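Local coordinates for protein glycoside hydrolase (Streptococcus pneumoniae serotype 4, PDB 6ORH) that probably hydrolyses alpha-L-fucosidic bonds as a family 29 glycoside hydrolase, helping the bacterium break down fucosylated carbohydrate antigens of its host, at residues A[208-213]-A[221-226]; A[230-233]-A[239-242]. The protein carries 2 engineered substitutions. All coordinates share one frame; numbering follows the deposited sequence.

Contact 1 (A[208-213]-A[221-226]); sequences SIRWIG and DPLWQK. With GAL (beta-D-galactopyranose), chain C.
Ile-212 and Leu-223 mark the closest backbone approach, yet their CA atoms stay 9.5 Å apart, so the two segments share no direct backbone pairing, and side chains of 208-213 span the gap to 221-226. The chain of Arg-210, extended from CG to NE, sends NH2 to the carbonyl of Trp-224, with NH2 to O at 3.2 Å. The bond is bent (136° at the hydrogen), and the oxygen lies 31° out of the guanidinium plane. Leu-223 runs past the arginine in the opposite direction, and its CD1 comes to the guanidinium edge, 3.3 Å from NH2. The same methyl meets CD1 of Ile-212 at 3.9 Å, the two side chains crossing at about a right angle. Further bonds, from NE to the Leu-241 carbonyl and from NH1 to Ser-252, fix the rotation of this buried cation. On the sugar side, galactose C5 sits 3.5 Å above the Trp-211 ring, over its centre, a CH-pi contact of the kind sugars make with aromatic rings; Gly-213 N lies against the opposite face, offset toward the rim. Such an aromatic platform is characteristic of carbohydrate-binding sites, here the glycan pocket of a TIM-barrel-type glycosidase domain.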
loop_
_atom_site.group_PDB
_atom_site.type_symbol
_atom_site.label_atom_id
_atom_site.label_comp_id
_atom_site.label_asym_id
_atom_site.label_seq_id
_atom_site.Cartn_x
_atom_site.Cartn_y
_atom_site.Cartn_z
ATOM N N SER A 208 -15.768 -7.904 19.000
ATOM C CA SER A 208 -16.120 -8.131 17.608
ATOM C C SER A 208 -15.490 -7.111 16.670
ATOM O O SER A 208 -15.408 -7.378 15.463
ATOM C CB SER A 208 -17.627 -8.191 17.450
ATOM O OG SER A 208 -18.242 -7.127 18.197
ATOM N N ILE A 209 -15.095 -5.935 17.193
ATOM C CA ILE A 209 -14.413 -4.904 16.414
ATOM C C ILE A 209 -13.065 -4.579 17.063
ATOM O O ILE A 209 -13.011 -4.416 18.270
ATOM C CB ILE A 209 -15.278 -3.639 16.284
ATOM C CG1 ILE A 209 -16.687 -3.976 15.763
ATOM C CG2 ILE A 209 -14.574 -2.606 15.376
ATOM C CD1 ILE A 209 -17.582 -2.769 15.545
ATOM N N ARG A 210 -11.997 -4.461 16.254
ATOM C CA ARG A 210 -10.705 -3.977 16.727
ATOM C C ARG A 210 -10.359 -2.682 15.989
ATOM O O ARG A 210 -10.928 -2.364 14.939
ATOM C CB ARG A 210 -9.600 -5.019 16.440
ATOM C CG ARG A 210 -9.248 -5.176 14.953
ATOM C CD ARG A 210 -8.084 -6.159 14.833
ATOM N NE ARG A 210 -7.624 -6.216 13.436
ATOM C CZ ARG A 210 -8.204 -6.952 12.499
ATOM N NH1 ARG A 210 -9.259 -7.704 12.802
ATOM N NH2 ARG A 210 -7.718 -6.903 11.250
ATOM N N TRP A 211 -9.385 -1.957 16.541
ATOM C CA TRP A 211 -8.817 -0.839 15.825
ATOM C C TRP A 211 -7.944 -1.338 14.674
ATOM O O TRP A 211 -7.280 -2.356 14.834
ATOM C CB TRP A 211 -8.003 -0.047 16.845
ATOM C CG TRP A 211 -7.536 1.243 16.252
ATOM C CD1 TRP A 211 -8.188 2.056 15.371
ATOM C CD2 TRP A 211 -6.267 1.852 16.514
ATOM N NE1 TRP A 211 -7.409 3.140 15.060
ATOM C CE2 TRP A 211 -6.228 3.042 15.748
ATOM C CE3 TRP A 211 -5.179 1.518 17.323
ATOM C CZ2 TRP A 211 -5.134 3.915 15.787
ATOM C CZ3 TRP A 211 -4.097 2.386 17.365
ATOM C CH2 TRP A 211 -4.074 3.547 16.592
ATOM N N ILE A 212 -7.959 -0.632 13.525
ATOM C CA ILE A 212 -7.113 -0.996 12.388
ATOM C C ILE A 212 -5.648 -0.610 12.630
ATOM O O ILE A 212 -4.767 -1.043 11.876
ATOM C CB ILE A 212 -7.638 -0.396 11.070
ATOM C CG1 ILE A 212 -7.035 -1.066 9.826
ATOM C CG2 ILE A 212 -7.399 1.114 11.029
ATOM C CD1 ILE A 212 -7.476 -2.530 9.632
ATOM N N GLY A 213 -5.367 0.201 13.658
ATOM C CA GLY A 213 -3.999 0.507 14.073
ATOM C C GLY A 213 -3.496 1.860 13.568
ATOM O O GLY A 213 -2.339 2.237 13.825
ATOM N N ASP A 221 -2.870 -4.722 3.327
ATOM C CA ASP A 221 -3.007 -5.859 2.432
ATOM C C ASP A 221 -1.822 -6.756 2.759
ATOM O O ASP A 221 -0.682 -6.356 2.521
ATOM C CB ASP A 221 -3.075 -5.427 0.967
ATOM C CG ASP A 221 -3.528 -6.538 0.022
ATOM O OD1 ASP A 221 -4.304 -7.395 0.463
ATOM O OD2 ASP A 221 -3.127 -6.504 -1.149
ATOM N N PRO A 222 -2.025 -7.944 3.352
ATOM C CA PRO A 222 -3.338 -8.559 3.543
ATOM C C PRO A 222 -4.148 -7.896 4.657
ATOM O O PRO A 222 -3.577 -7.256 5.537
ATOM C CB PRO A 222 -3.000 -9.984 4.032
ATOM C CG PRO A 222 -1.614 -9.850 4.665
ATOM C CD PRO A 222 -0.932 -8.823 3.811
ATOM N N LEU A 223 -5.482 -8.044 4.575
ATOM C CA LEU A 223 -6.337 -7.800 5.736
ATOM C C LEU A 223 -7.114 -9.070 6.045
ATOM O O LEU A 223 -8.120 -9.370 5.382
ATOM C CB LEU A 223 -7.287 -6.601 5.543
ATOM C CG LEU A 223 -8.270 -6.410 6.724
ATOM C CD1 LEU A 223 -7.534 -6.087 8.029
ATOM C CD2 LEU A 223 -9.362 -5.366 6.428
ATOM N N TRP A 224 -6.640 -9.807 7.061
ATOM C CA TRP A 224 -7.404 -10.899 7.650
ATOM C C TRP A 224 -8.329 -10.322 8.718
ATOM O O TRP A 224 -7.864 -9.622 9.640
ATOM C CB TRP A 224 -6.434 -11.931 8.261
ATOM C CG TRP A 224 -5.530 -12.532 7.230
ATOM C CD1 TRP A 224 -4.225 -12.229 6.924
ATOM C CD2 TRP A 224 -5.917 -13.599 6.344
ATOM N NE1 TRP A 224 -3.768 -13.033 5.896
ATOM C CE2 TRP A 224 -4.794 -13.883 5.539
ATOM C CE3 TRP A 224 -7.127 -14.300 6.158
ATOM C CZ2 TRP A 224 -4.842 -14.845 4.526
ATOM C CZ3 TRP A 224 -7.159 -15.294 5.191
ATOM C CH2 TRP A 224 -6.025 -15.555 4.409
ATOM N N GLN A 225 -9.638 -10.553 8.563
ATOM C CA GLN A 225 -10.603 -10.057 9.544
ATOM C C GLN A 225 -10.732 -11.080 10.670
ATOM O O GLN A 225 -11.802 -11.647 10.902
ATOM C CB GLN A 225 -11.954 -9.781 8.859
ATOM C CG GLN A 225 -11.879 -8.636 7.860
ATOM C CD GLN A 225 -11.836 -7.268 8.502
ATOM O OE1 GLN A 225 -11.059 -6.983 9.418
ATOM N NE2 GLN A 225 -12.688 -6.365 8.018
ATOM N N LYS A 226 -9.611 -11.320 11.349
ATOM C CA LYS A 226 -9.537 -12.319 12.422
ATOM C C LYS A 226 -8.236 -12.058 13.183
ATOM O O LYS A 226 -7.247 -11.618 12.582
ATOM C CB LYS A 226 -9.595 -13.768 11.875
ATOM C CG LYS A 226 -8.598 -14.136 10.780
ATOM C CD LYS A 226 -8.722 -15.631 10.412
ATOM C CE LYS A 226 -7.788 -16.046 9.288
ATOM N NZ LYS A 226 -7.887 -17.518 9.005
HETATM C C1 GAL C . -5.948 5.176 19.826
HETATM C C2 GAL C . -5.964 4.077 20.910
HETATM C C3 GAL C . -6.738 2.840 20.431
HETATM C C4 GAL C . -8.059 3.210 19.747
HETATM C C5 GAL C . -7.757 4.268 18.677
HETATM C C6 GAL C . -8.973 4.719 17.903
HETATM O O2 GAL C . -4.613 3.680 21.197
HETATM O O3 GAL C . -6.951 1.925 21.542
HETATM O O4 GAL C . -9.020 3.747 20.701
HETATM O O5 GAL C . -7.272 5.446 19.368
HETATM O O6 GAL C . -8.541 5.534 16.780
#

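Contact 2 (A[230-233]-A[239-242]); sequences DKLG and NYLQ
Tyr-240, on the helix 238-243, and Lys-231, in the loop that precedes it, carry most of this contact, and no hydrogen bond joins the two segments. The principle illustrated is that one aromatic ring can be packed by aliphatic groups around it while polar bonds hold its hydroxyl.

Van der Waals contact comes first. Lys-231 crosses the tyrosine at about a right angle and touches the phenol with its methylenes: CB lies 3.8 Å from CZ of Tyr-240, and CE lies 3.6 Å from OH of the same residue. The bend at chi3 (-76°) brings CE toward the hydroxyl end of the ring, near OH and CE1.

The apolar pairs belong to Leu-232, which brings one methyl, CD2, to the ring edge and in its plane, 4.0 Å from CE2 of Tyr-240. That methyl is shared, since Leu-232 CD2 also meets CD2 of Leu-241 at 3.9 Å, where the two leucines pass at a slant.

The polar part lies beyond the two segments. With CG anti to the backbone N (chi1 -172°), the Tyr-240 ring reaches out from the helix, and its hydroxyl is hydrogen-bonded to the Asp-245 carboxylate and the backbone N of Asn-228.

Both Leu-232 and Tyr-240 also pack on Val-227, so the loop and the helix 238-243 close together over strand 226-227, while Asn-239 packs on His-411 of the second subunit.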
loop_
_atom_site.group_PDB
_atom_site.type_symbol
_atom_site.label_atom_id
_atom_site.label_comp_id
_atom_site.label_asym_id
_atom_site.label_seq_id
_atom_site.Cartn_x
_atom_site.Cartn_y
_atom_site.Cartn_z
ATOM N N ASP A 230 -5.414 -12.977 22.566
ATOM C CA ASP A 230 -4.264 -12.897 23.446
ATOM C C ASP A 230 -3.120 -12.068 22.878
ATOM O O ASP A 230 -2.143 -11.785 23.600
ATOM C CB ASP A 230 -3.799 -14.317 23.810
ATOM C CG ASP A 230 -4.635 -14.956 24.906
ATOM O OD1 ASP A 230 -5.498 -14.264 25.494
ATOM O OD2 ASP A 230 -4.374 -16.133 25.224
ATOM N N LYS A 231 -3.227 -11.629 21.609
ATOM C CA LYS A 231 -2.237 -10.752 21.027
ATOM C C LYS A 231 -2.820 -9.350 20.799
ATOM O O LYS A 231 -2.269 -8.580 20.019
ATOM C CB LYS A 231 -1.696 -11.393 19.746
ATOM C CG LYS A 231 -0.807 -12.608 20.041
ATOM C CD LYS A 231 0.122 -13.014 18.918
ATOM C CE LYS A 231 -0.661 -13.729 17.853
ATOM N NZ LYS A 231 0.241 -14.278 16.803
ATOM N N LEU A 232 -3.905 -9.032 21.523
ATOM C CA LEU A 232 -4.453 -7.677 21.486
ATOM C C LEU A 232 -4.020 -6.934 22.750
ATOM O O LEU A 232 -2.841 -6.991 23.109
ATOM C CB LEU A 232 -5.969 -7.774 21.328
ATOM C CG LEU A 232 -6.433 -8.434 20.021
ATOM C CD1 LEU A 232 -7.970 -8.475 19.970
ATOM C CD2 LEU A 232 -5.877 -7.712 18.787
ATOM N N GLY A 233 -4.946 -6.206 23.388
ATOM C CA GLY A 233 -4.613 -5.317 24.505
ATOM C C GLY A 233 -4.058 -3.967 24.026
ATOM O O GLY A 233 -3.898 -3.723 22.831
ATOM N N ASN A 239 0.993 -3.375 13.274
ATOM C CA ASN A 239 0.836 -4.166 12.058
ATOM C C ASN A 239 -0.081 -5.382 12.283
ATOM O O ASN A 239 -0.660 -5.906 11.324
ATOM C CB ASN A 239 2.204 -4.589 11.521
ATOM C CG ASN A 239 3.016 -3.437 10.958
ATOM O OD1 ASN A 239 2.484 -2.358 10.717
ATOM N ND2 ASN A 239 4.284 -3.686 10.670
ATOM N N TYR A 240 -0.180 -5.869 13.522
ATOM C CA TYR A 240 -1.083 -6.975 13.831
ATOM C C TYR A 240 -2.528 -6.498 13.662
ATOM O O TYR A 240 -3.377 -7.157 13.071
ATOM C CB TYR A 240 -0.780 -7.519 15.232
ATOM C CG TYR A 240 -1.543 -8.784 15.544
ATOM C CD1 TYR A 240 -1.151 -9.997 14.978
ATOM C CD2 TYR A 240 -2.666 -8.767 16.373
ATOM C CE1 TYR A 240 -1.821 -11.166 15.305
ATOM C CE2 TYR A 240 -3.354 -9.937 16.697
ATOM C CZ TYR A 240 -2.919 -11.137 16.147
ATOM O OH TYR A 240 -3.622 -12.281 16.430
ATOM N N LEU A 241 -2.801 -5.284 14.167
ATOM C CA LEU A 241 -4.125 -4.705 14.007
ATOM C C LEU A 241 -4.437 -4.452 12.533
ATOM O O LEU A 241 -5.540 -4.718 12.079
ATOM C CB LEU A 241 -4.176 -3.368 14.771
ATOM C CG LEU A 241 -4.060 -3.518 16.288
ATOM C CD1 LEU A 241 -4.048 -2.123 16.914
ATOM C CD2 LEU A 241 -5.199 -4.374 16.843
ATOM N N GLN A 242 -3.452 -3.978 11.782
ATOM C CA GLN A 242 -3.664 -3.452 10.432
ATOM C C GLN A 242 -3.854 -4.572 9.410
ATOM O O GLN A 242 -4.501 -4.359 8.380
ATOM C CB GLN A 242 -2.456 -2.569 10.116
ATOM C CG GLN A 242 -2.351 -2.061 8.685
ATOM C CD GLN A 242 -1.157 -1.125 8.581
ATOM O OE1 GLN A 242 -1.213 0.019 9.043
ATOM N NE2 GLN A 242 -0.059 -1.597 7.996
#

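How the contacts relate
Contact 1 closes before contact 2 opens, so the two follow one another in series along the chain within the alpha-L-fucosidase domain, their centres 8 Å apart. Strand 226-227 begins at the end of contact 1 and leads into the loop of contact 2; like strand 209-211, it pairs with strand 250-259 in the barrel sheet. The helix 238-243 then folds back onto contact 1: the hydrogen bond from Arg-210 to Leu-241 joins the two, and Leu-223 CD1 packs against the carbonyl of Gln-242. Trp-211 of the glycan pocket therefore lies on a strand backed by the helix that contact 2 holds to its loop, and both contacts touch the second subunit.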